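Local coordinates for protein nuclear RNA export factor 2 (Drosophila melanogaster, PDB 6MRK) that acts with Piwi and Nxt1 as an effector of cotranscriptional transposon silencing in the ovary and may take part in exporting mRNA from the nucleus, at residues R104-F109 / L131-P136; L63-K68 / G150-G155; E20-E25 / Y36-E41. All coordinates share one frame; numbering follows the deposited sequence.

Contact 1 (R104-F109 / L131-P136); sequences RVTHDF and LLRDEP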
loop_
_atom_site.group_PDB
_atom_site.type_symbol
_atom_site.label_atom_id
_atom_site.label_comp_id
_atom_site.label_asym_id
_atom_site.label_seq_id
_atom_site.Cartn_x
_atom_site.Cartn_y
_atom_site.Cartn_z
ATOM N N ARG A 104 1.619 12.511 -16.006
ATOM C CA ARG A 104 0.332 12.022 -16.528
ATOM C C ARG A 104 0.422 10.508 -16.685
ATOM O O ARG A 104 1.505 10.013 -17.068
ATOM C CB ARG A 104 0.038 12.670 -17.878
ATOM C CG ARG A 104 -1.445 12.714 -18.171
ATOM C CD ARG A 104 -1.717 13.407 -19.470
ATOM N NE ARG A 104 -3.062 13.054 -19.883
ATOM C CZ ARG A 104 -3.731 13.636 -20.866
ATOM N NH1 ARG A 104 -3.177 14.613 -21.566
ATOM N NH2 ARG A 104 -4.957 13.237 -21.147
ATOM N N VAL A 105 -0.676 9.809 -16.408
ATOM C CA VAL A 105 -0.745 8.330 -16.562
ATOM C C VAL A 105 -2.036 7.983 -17.302
ATOM O O VAL A 105 -2.850 8.879 -17.515
ATOM C CB VAL A 105 -0.647 7.607 -15.200
ATOM C CG1 VAL A 105 0.643 7.941 -14.466
ATOM C CG2 VAL A 105 -1.854 7.891 -14.315
ATOM N N THR A 106 -2.125 6.729 -17.729
ATOM C CA THR A 106 -3.336 5.985 -18.147
ATOM C C THR A 106 -3.212 4.608 -17.480
ATOM O O THR A 106 -2.259 3.892 -17.800
ATOM C CB THR A 106 -3.407 5.896 -19.680
ATOM O OG1 THR A 106 -3.632 7.211 -20.192
ATOM C CG2 THR A 106 -4.498 4.996 -20.203
ATOM N N HIS A 107 -4.098 4.265 -16.549
ATOM C CA HIS A 107 -4.119 2.925 -15.914
ATOM C C HIS A 107 -4.692 1.906 -16.903
ATOM O O HIS A 107 -5.639 2.246 -17.623
ATOM C CB HIS A 107 -4.930 2.951 -14.612
ATOM C CG HIS A 107 -4.492 3.980 -13.634
ATOM N ND1 HIS A 107 -4.796 5.311 -13.797
ATOM C CD2 HIS A 107 -3.824 3.869 -12.465
ATOM C CE1 HIS A 107 -4.313 5.993 -12.779
ATOM N NE2 HIS A 107 -3.711 5.130 -11.935
ATOM N N ASP A 108 -4.171 0.682 -16.889
ATOM C CA ASP A 108 -4.750 -0.465 -17.636
ATOM C C ASP A 108 -5.747 -1.167 -16.704
ATOM O O ASP A 108 -5.340 -2.033 -15.931
ATOM C CB ASP A 108 -3.635 -1.365 -18.179
ATOM C CG ASP A 108 -4.108 -2.661 -18.828
ATOM O OD1 ASP A 108 -5.329 -2.896 -18.874
ATOM O OD2 ASP A 108 -3.246 -3.449 -19.260
ATOM N N PHE A 109 -7.026 -0.820 -16.775
ATOM C CA PHE A 109 -8.041 -1.261 -15.785
ATOM C C PHE A 109 -8.235 -2.768 -15.827
ATOM O O PHE A 109 -8.622 -3.334 -14.809
ATOM C CB PHE A 109 -9.367 -0.538 -16.007
ATOM C CG PHE A 109 -9.331 0.842 -15.409
ATOM C CD1 PHE A 109 -8.855 1.925 -16.129
ATOM C CD2 PHE A 109 -9.669 1.024 -14.082
ATOM C CE1 PHE A 109 -8.771 3.174 -15.540
ATOM C CE2 PHE A 109 -9.587 2.276 -13.499
ATOM C CZ PHE A 109 -9.128 3.343 -14.222
ATOM N N LEU A 131 -1.124 -2.059 -13.730
ATOM C CA LEU A 131 -0.149 -1.578 -14.720
ATOM C C LEU A 131 -0.684 -0.251 -15.240
ATOM O O LEU A 131 -1.907 -0.150 -15.491
ATOM C CB LEU A 131 -0.009 -2.627 -15.824
ATOM C CG LEU A 131 0.818 -2.190 -17.031
ATOM C CD1 LEU A 131 1.877 -3.227 -17.381
ATOM C CD2 LEU A 131 -0.069 -1.899 -18.237
ATOM N N LEU A 132 0.192 0.745 -15.331
ATOM C CA LEU A 132 -0.156 2.043 -15.943
ATOM C C LEU A 132 0.932 2.441 -16.932
ATOM O O LEU A 132 2.062 1.897 -16.879
ATOM C CB LEU A 132 -0.375 3.115 -14.871
ATOM C CG LEU A 132 0.726 3.325 -13.829
ATOM C CD1 LEU A 132 1.896 4.123 -14.385
ATOM C CD2 LEU A 132 0.155 4.046 -12.612
ATOM N N ARG A 133 0.553 3.323 -17.845
ATOM C CA ARG A 133 1.496 3.915 -18.813
ATOM C C ARG A 133 1.801 5.327 -18.317
ATOM O O ARG A 133 0.853 6.098 -18.102
ATOM C CB ARG A 133 0.939 3.870 -20.235
ATOM C CG ARG A 133 1.694 4.787 -21.182
ATOM C CD ARG A 133 1.199 4.751 -22.613
ATOM N NE ARG A 133 -0.241 4.953 -22.733
ATOM C CZ ARG A 133 -1.113 4.070 -23.227
ATOM N NH1 ARG A 133 -0.712 2.892 -23.681
ATOM N NH2 ARG A 133 -2.397 4.385 -23.289
ATOM N N ASP A 134 3.079 5.605 -18.080
ATOM C CA ASP A 134 3.599 6.981 -17.873
ATOM C C ASP A 134 3.713 7.656 -19.248
ATOM O O ASP A 134 4.321 7.076 -20.182
ATOM C CB ASP A 134 4.909 6.979 -17.074
ATOM C CG ASP A 134 5.480 8.361 -16.780
ATOM O OD1 ASP A 134 5.228 9.292 -17.572
ATOM O OD2 ASP A 134 6.196 8.494 -15.769
ATOM N N GLU A 135 3.120 8.839 -19.368
ATOM C CA GLU A 135 3.010 9.563 -20.653
ATOM C C GLU A 135 3.769 10.865 -20.528
ATOM O O GLU A 135 3.843 11.438 -19.442
ATOM C CB GLU A 135 1.553 9.831 -20.992
ATOM C CG GLU A 135 0.695 8.618 -20.753
ATOM C CD GLU A 135 -0.665 8.726 -21.395
ATOM O OE1 GLU A 135 -1.231 9.834 -21.357
ATOM O OE2 GLU A 135 -1.136 7.714 -21.943
ATOM N N PRO A 136 4.333 11.378 -21.633
ATOM C CA PRO A 136 5.125 12.594 -21.560
ATOM C C PRO A 136 4.234 13.760 -21.980
ATOM O O PRO A 136 3.188 13.539 -22.604
ATOM C CB PRO A 136 6.205 12.228 -22.567
ATOM C CG PRO A 136 5.471 11.407 -23.651
ATOM C CD PRO A 136 4.195 10.890 -23.018
#
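Glu135 OE2 is the best-held side-chain oxygen here, with two donors around it, one firm, one weak and not settled. The firm one is Arg133, two residues earlier in the chain, whose NE lies 3.0 Å from Glu135 OE2 in a nearly straight bond (172°). This bond runs in the guanidinium plane and uses the anti lone pair of the carboxylate oxygen. A bend in the arginine chain at chi3 (52°) folds the head back toward Glu135. The weak one is Thr106 OG1 from the facing strand, 3.1 Å from Glu135 OE2; its one proton also has the backbone oxygen of Val105 within reach. Glu135 OE1 stands 4.0 Å from Arg104 NE and well out of the guanidinium plane, so this long salt bridge is one of charges alone.

Beneath this network, Thr106 and Arg133 form an antiparallel hydrogen-bonded pair, with Arg133 N 2.9 Å from Thr106 O and Thr106 N 3.1 Å from Arg133 O. Past the pair, Asp108 N reaches Leu131 O at 2.8 Å.

On the other face of the hairpin lie Val105, His107, Leu132 and Asp134. Leu132 divides its methyls, CD1 touching Val105 CG1 and CD2 lying 4.0 Å from His107 CD2. Helix 12-27 covers this side with Phe26 and Leu23, while Asp134 is salt-bridged to Arg65 of helix 59-70. The hairpin of this NTF2-like domain is thus two-faced: one side packs under helices, and on the other two arginines flank Glu135, probably favouring its ionised form.

Contact 2 (L63-K68 / G150-G155); sequences LQRLSK and GGVLLG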
loop_
_atom_site.group_PDB
_atom_site.type_symbol
_atom_site.label_atom_id
_atom_site.label_comp_id
_atom_site.label_asym_id
_atom_site.label_seq_id
_atom_site.Cartn_x
_atom_site.Cartn_y
_atom_site.Cartn_z
ATOM N N LEU A 63 15.821 6.596 -16.479
ATOM C CA LEU A 63 16.278 7.254 -15.224
ATOM C C LEU A 63 15.728 8.684 -15.127
ATOM O O LEU A 63 15.411 9.106 -14.000
ATOM C CB LEU A 63 17.811 7.249 -15.155
ATOM C CG LEU A 63 18.443 5.967 -14.616
ATOM C CD1 LEU A 63 19.965 6.032 -14.702
ATOM C CD2 LEU A 63 18.014 5.706 -13.180
ATOM N N GLN A 64 15.626 9.415 -16.242
ATOM C CA GLN A 64 15.085 10.805 -16.238
ATOM C C GLN A 64 13.566 10.748 -15.997
ATOM O O GLN A 64 13.070 11.626 -15.305
ATOM C CB GLN A 64 15.451 11.576 -17.516
ATOM C CG GLN A 64 14.929 10.947 -18.811
ATOM C CD GLN A 64 14.551 11.917 -19.913
ATOM O OE1 GLN A 64 13.662 12.759 -19.772
ATOM N NE2 GLN A 64 15.188 11.762 -21.065
ATOM N N ARG A 65 12.851 9.746 -16.520
ATOM C CA ARG A 65 11.375 9.630 -16.378
ATOM C C ARG A 65 11.015 9.137 -14.969
ATOM O O ARG A 65 10.028 9.636 -14.412
ATOM C CB ARG A 65 10.804 8.670 -17.424
ATOM C CG ARG A 65 10.984 9.134 -18.858
ATOM C CD ARG A 65 10.015 10.237 -19.231
ATOM N NE ARG A 65 8.634 9.776 -19.235
ATOM C CZ ARG A 65 7.926 9.478 -20.316
ATOM N NH1 ARG A 65 6.674 9.065 -20.190
ATOM N NH2 ARG A 65 8.458 9.596 -21.517
ATOM N N LEU A 66 11.755 8.158 -14.439
ATOM C CA LEU A 66 11.543 7.569 -13.087
ATOM C C LEU A 66 11.907 8.563 -11.989
ATOM O O LEU A 66 11.454 8.361 -10.843
ATOM C CB LEU A 66 12.418 6.331 -12.926
ATOM C CG LEU A 66 11.779 5.025 -13.364
ATOM C CD1 LEU A 66 12.716 3.896 -13.044
ATOM C CD2 LEU A 66 10.438 4.787 -12.686
ATOM N N SER A 67 12.742 9.551 -12.301
ATOM C CA SER A 67 13.135 10.613 -11.344
ATOM C C SER A 67 11.898 11.445 -10.966
ATOM O O SER A 67 11.878 12.015 -9.871
ATOM C CB SER A 67 14.260 11.451 -11.892
ATOM O OG SER A 67 13.849 12.170 -13.037
ATOM N N LYS A 68 10.887 11.491 -11.828
ATOM C CA LYS A 68 9.654 12.275 -11.584
ATOM C C LYS A 68 8.990 11.766 -10.301
ATOM O O LYS A 68 8.362 12.582 -9.596
ATOM C CB LYS A 68 8.703 12.158 -12.777
ATOM C CG LYS A 68 9.270 12.630 -14.104
ATOM C CD LYS A 68 9.407 14.129 -14.216
ATOM C CE LYS A 68 10.051 14.538 -15.528
ATOM N NZ LYS A 68 10.861 15.774 -15.396
ATOM N N GLY A 150 8.476 9.941 -24.823
ATOM C CA GLY A 150 8.063 8.552 -25.172
ATOM C C GLY A 150 7.087 7.953 -24.146
ATOM O O GLY A 150 6.971 8.522 -23.055
ATOM N N GLY A 151 6.416 6.832 -24.423
ATOM C CA GLY A 151 5.572 6.157 -23.409
ATOM C C GLY A 151 6.349 5.178 -22.517
ATOM O O GLY A 151 7.273 4.532 -23.023
ATOM N N VAL A 152 6.005 5.049 -21.227
ATOM C CA VAL A 152 6.669 4.088 -20.285
ATOM C C VAL A 152 5.606 3.312 -19.502
ATOM O O VAL A 152 4.887 3.935 -18.699
ATOM C CB VAL A 152 7.656 4.773 -19.316
ATOM C CG1 VAL A 152 8.559 3.776 -18.591
ATOM C CG2 VAL A 152 8.509 5.809 -20.016
ATOM N N LEU A 153 5.556 1.991 -19.684
ATOM C CA LEU A 153 4.748 1.097 -18.823
ATOM C C LEU A 153 5.415 0.956 -17.457
ATOM O O LEU A 153 6.602 0.667 -17.391
ATOM C CB LEU A 153 4.633 -0.275 -19.474
ATOM C CG LEU A 153 3.972 -0.296 -20.846
ATOM C CD1 LEU A 153 3.435 -1.692 -21.131
ATOM C CD2 LEU A 153 2.859 0.743 -20.955
ATOM N N LEU A 154 4.648 1.115 -16.393
ATOM C CA LEU A 154 5.160 0.883 -15.027
ATOM C C LEU A 154 4.247 -0.094 -14.310
ATOM O O LEU A 154 3.043 -0.132 -14.641
ATOM C CB LEU A 154 5.222 2.223 -14.306
ATOM C CG LEU A 154 6.281 3.161 -14.866
ATOM C CD1 LEU A 154 5.960 4.596 -14.497
ATOM C CD2 LEU A 154 7.671 2.743 -14.387
ATOM N N GLY A 155 4.825 -0.859 -13.381
ATOM C CA GLY A 155 4.060 -1.555 -12.335
ATOM C C GLY A 155 3.701 -0.559 -11.259
ATOM O O GLY A 155 4.391 0.460 -11.159
#
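The guanidinium of Arg65 is met from two directions at once, over a face and at its edge. Val152 CG2 sits above the centre of one face, 3.7 Å from the plane, the valine and arginine side chains running past each other in opposite senses. At the edge, near the same plane, Gly150 O accepts from both terminal nitrogens: Arg65 NH2 is modelled 2.4 Å from Gly150 O, a shortness not to be read closely at this resolution, and the bond from Arg65 NH1, at 2.9 Å, is weak and bent (125°). Successive bends at chi2 (-76°) and chi3 (-66°) curl the arginine chain and deliver its flat head to the loop just ahead of strand 152-166. NH1 is also salt-bridged to Asp134 of the neighbouring strand, so this buried charge has both a carbonyl and a carboxylate for partners.

One residue further along the helix the chemistry turns apolar. Leu66 and Leu154 run past each other in opposite senses, and their CD2 methyls meet at 3.8 Å; Ile187 of strand 176-188 touches both leucines. Helix 59-70 packed against the sheet in this way, with Leu66 on the strands and Arg65 reaching the loop before strand 152-166, belongs to the helix-on-sheet packing of the NTF2-like alpha+beta fold.

Contact 3 (E20-E25 / Y36-E41); sequences ENYLRE and YKYYSE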
loop_
_atom_site.group_PDB
_atom_site.type_symbol
_atom_site.label_atom_id
_atom_site.label_comp_id
_atom_site.label_asym_id
_atom_site.label_seq_id
_atom_site.Cartn_x
_atom_site.Cartn_y
_atom_site.Cartn_z
ATOM N N GLU A 20 -12.080 2.924 -9.161
ATOM C CA GLU A 20 -12.144 3.126 -10.626
ATOM C C GLU A 20 -12.602 4.552 -10.965
ATOM O O GLU A 20 -12.379 4.942 -12.104
ATOM C CB GLU A 20 -13.006 2.039 -11.276
ATOM C CG GLU A 20 -12.400 0.645 -11.133
ATOM C CD GLU A 20 -13.242 -0.529 -11.614
ATOM O OE1 GLU A 20 -12.926 -1.676 -11.208
ATOM O OE2 GLU A 20 -14.204 -0.303 -12.386
ATOM N N ASN A 21 -13.170 5.327 -10.047
ATOM C CA ASN A 21 -13.442 6.767 -10.314
ATOM C C ASN A 21 -12.203 7.587 -9.940
ATOM O O ASN A 21 -11.747 8.404 -10.762
ATOM C CB ASN A 21 -14.693 7.282 -9.592
ATOM C CG ASN A 21 -15.977 6.877 -10.288
ATOM O OD1 ASN A 21 -16.023 6.757 -11.510
ATOM N ND2 ASN A 21 -17.025 6.639 -9.526
ATOM N N TYR A 22 -11.681 7.377 -8.734
ATOM C CA TYR A 22 -10.439 8.009 -8.221
ATOM C C TYR A 22 -9.267 7.824 -9.199
ATOM O O TYR A 22 -8.572 8.792 -9.466
ATOM C CB TYR A 22 -10.025 7.403 -6.878
ATOM C CG TYR A 22 -8.734 8.000 -6.407
ATOM C CD1 TYR A 22 -7.532 7.585 -6.954
ATOM C CD2 TYR A 22 -8.729 9.072 -5.536
ATOM C CE1 TYR A 22 -6.335 8.183 -6.598
ATOM C CE2 TYR A 22 -7.541 9.681 -5.163
ATOM C CZ TYR A 22 -6.334 9.236 -5.695
ATOM O OH TYR A 22 -5.137 9.804 -5.338
ATOM N N LEU A 23 -9.006 6.597 -9.658
ATOM C CA LEU A 23 -7.922 6.293 -10.631
ATOM C C LEU A 23 -8.168 7.068 -11.926
ATOM O O LEU A 23 -7.234 7.719 -12.407
ATOM C CB LEU A 23 -7.868 4.785 -10.892
ATOM C CG LEU A 23 -6.811 4.013 -10.106
ATOM C CD1 LEU A 23 -6.527 4.638 -8.763
ATOM C CD2 LEU A 23 -7.221 2.573 -9.908
ATOM N N ARG A 24 -9.379 7.012 -12.482
ATOM C CA ARG A 24 -9.680 7.726 -13.745
ATOM C C ARG A 24 -9.417 9.220 -13.568
ATOM O O ARG A 24 -8.975 9.836 -14.532
ATOM C CB ARG A 24 -11.111 7.468 -14.204
ATOM C CG ARG A 24 -11.236 6.262 -15.123
ATOM C CD ARG A 24 -12.681 5.796 -15.232
ATOM N NE ARG A 24 -12.872 4.489 -15.871
ATOM C CZ ARG A 24 -13.506 3.440 -15.331
ATOM N NH1 ARG A 24 -14.022 3.501 -14.113
ATOM N NH2 ARG A 24 -13.631 2.321 -16.026
ATOM N N GLU A 25 -9.671 9.785 -12.392
ATOM C CA GLU A 25 -9.573 11.249 -12.175
ATOM C C GLU A 25 -8.141 11.667 -11.837
ATOM O O GLU A 25 -7.859 12.870 -11.944
ATOM C CB GLU A 25 -10.513 11.670 -11.060
ATOM C CG GLU A 25 -10.706 13.169 -10.977
ATOM C CD GLU A 25 -11.993 13.553 -10.258
ATOM O OE1 GLU A 25 -12.736 12.630 -9.815
ATOM O OE2 GLU A 25 -12.258 14.767 -10.139
ATOM N N TYR A 36 -8.789 17.043 -4.384
ATOM C CA TYR A 36 -8.671 17.767 -3.092
ATOM C C TYR A 36 -9.798 17.280 -2.173
ATOM O O TYR A 36 -9.592 17.261 -0.949
ATOM C CB TYR A 36 -8.658 19.292 -3.294
ATOM C CG TYR A 36 -8.494 20.084 -2.017
ATOM C CD1 TYR A 36 -7.287 20.108 -1.327
ATOM C CD2 TYR A 36 -9.564 20.776 -1.469
ATOM C CE1 TYR A 36 -7.148 20.805 -0.137
ATOM C CE2 TYR A 36 -9.440 21.487 -0.285
ATOM C CZ TYR A 36 -8.231 21.493 0.383
ATOM O OH TYR A 36 -8.115 22.199 1.540
ATOM N N LYS A 37 -10.923 16.844 -2.755
ATOM C CA LYS A 37 -12.166 16.497 -2.015
ATOM C C LYS A 37 -11.979 15.240 -1.173
ATOM O O LYS A 37 -12.685 15.127 -0.193
ATOM C CB LYS A 37 -13.354 16.283 -2.956
ATOM C CG LYS A 37 -13.131 15.258 -4.054
ATOM C CD LYS A 37 -14.392 14.815 -4.762
ATOM C CE LYS A 37 -14.130 14.413 -6.198
ATOM N NZ LYS A 37 -15.348 14.560 -7.021
ATOM N N TYR A 38 -11.103 14.312 -1.539
ATOM C CA TYR A 38 -10.990 13.015 -0.816
ATOM C C TYR A 38 -10.144 13.169 0.441
ATOM O O TYR A 38 -10.238 12.326 1.333
ATOM C CB TYR A 38 -10.293 11.921 -1.622
ATOM C CG TYR A 38 -10.989 11.505 -2.886
ATOM C CD1 TYR A 38 -12.081 10.658 -2.869
ATOM C CD2 TYR A 38 -10.546 11.967 -4.108
ATOM C CE1 TYR A 38 -12.715 10.288 -4.045
ATOM C CE2 TYR A 38 -11.167 11.609 -5.289
ATOM C CZ TYR A 38 -12.244 10.757 -5.257
ATOM O OH TYR A 38 -12.827 10.424 -6.436
ATOM N N TYR A 39 -9.268 14.164 0.454
ATOM C CA TYR A 39 -8.195 14.275 1.467
ATOM C C TYR A 39 -8.709 15.210 2.552
ATOM O O TYR A 39 -9.682 15.934 2.354
ATOM C CB TYR A 39 -6.862 14.672 0.811
ATOM C CG TYR A 39 -6.283 13.605 -0.083
ATOM C CD1 TYR A 39 -5.462 12.616 0.434
ATOM C CD2 TYR A 39 -6.585 13.554 -1.433
ATOM C CE1 TYR A 39 -4.940 11.609 -0.368
ATOM C CE2 TYR A 39 -6.069 12.556 -2.250
ATOM C CZ TYR A 39 -5.246 11.578 -1.715
ATOM O OH TYR A 39 -4.750 10.588 -2.505
ATOM N N SER A 40 -8.084 15.146 3.706
ATOM C CA SER A 40 -8.487 15.954 4.867
ATOM C C SER A 40 -7.225 16.522 5.512
ATOM O O SER A 40 -6.122 16.226 5.039
ATOM C CB SER A 40 -9.269 15.127 5.808
ATOM O OG SER A 40 -8.385 14.525 6.726
ATOM N N GLU A 41 -7.412 17.289 6.577
ATOM C CA GLU A 41 -6.371 18.085 7.270
ATOM C C GLU A 41 -5.350 17.109 7.876
ATOM O O GLU A 41 -4.166 17.489 8.021
ATOM C CB GLU A 41 -7.067 18.969 8.315
ATOM C CG GLU A 41 -8.220 19.835 7.763
ATOM C CD GLU A 41 -9.600 19.223 7.453
ATOM O OE1 GLU A 41 -9.735 17.976 7.358
ATOM O OE2 GLU A 41 -10.561 20.005 7.278
#
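In this NTF2-like domain the long first helix, 12-27, lies over the curved beta-sheet, and here it meets the loop that leads into strand 44-49. Three tyrosines make the tight part of the meeting. Tyr22 leaves the helix with CG anti to its backbone N (chi1 177°), which carries the ring out to Tyr38 along its flank and to Tyr39 at its tip. Its CD2 lies over one face of the Tyr38 ring, offset toward the rim, 3.5 Å from Tyr38 CE2. The two ring planes are inclined at 59°, so the rings meet obliquely. Lys37 CG lies more loosely over the opposite face of the Tyr38 ring, near the rim, so that ring has a neighbour on either side.

Tyr39 comes to Tyr22 at about a right angle and meets it hydroxyl to hydroxyl: Tyr22 OH approaches the edge of the Tyr39 ring, close to its plane, and the two oxygens are hydrogen-bonded. Below, strand 176-188 supplies Ile180, which touches all three tyrosines, and Phe160 meets the Tyr22 ring edge to face.

The other side is looser and turns toward solvent. Glu25, one helical turn after Tyr22, extends its carboxylate toward the loop, yet OE1 stays 4.0 Å from Tyr38 OH, the carboxylate standing steeply against the ring. Exposed Lys37 brings its NZ to 4.3 Å from Glu25 OE1, beyond a salt bridge, so any attraction there is probably a diffuse one. The firm polar link lies instead at the buried end, where Tyr39 OH and Tyr22 OH are 3.0 Å apart.

Overall arrangement
From the N terminus, contact 3 comes first: helix 12-27 is joined to the loop before strand 44-49, closing a short loop of ten residues. Contact 2 opens later, at helix 59-70, and closes only at the start of strand 152-166. Within that long excursion sits contact 1, the hairpin of strands 104-119 and 123-135, so contact 1 nests in contact 2 while contact 3 stands in series with both. Contacts 1 and 2 share the sheet, their strands 123-135 and 152-166 being neighbours. Phe109 and His107 of contact 1 also pack on helix 12-27 of contact 3. Contacts 2 and 3 lie on opposite sides of the chain's centre, their own centres about 23 Å apart.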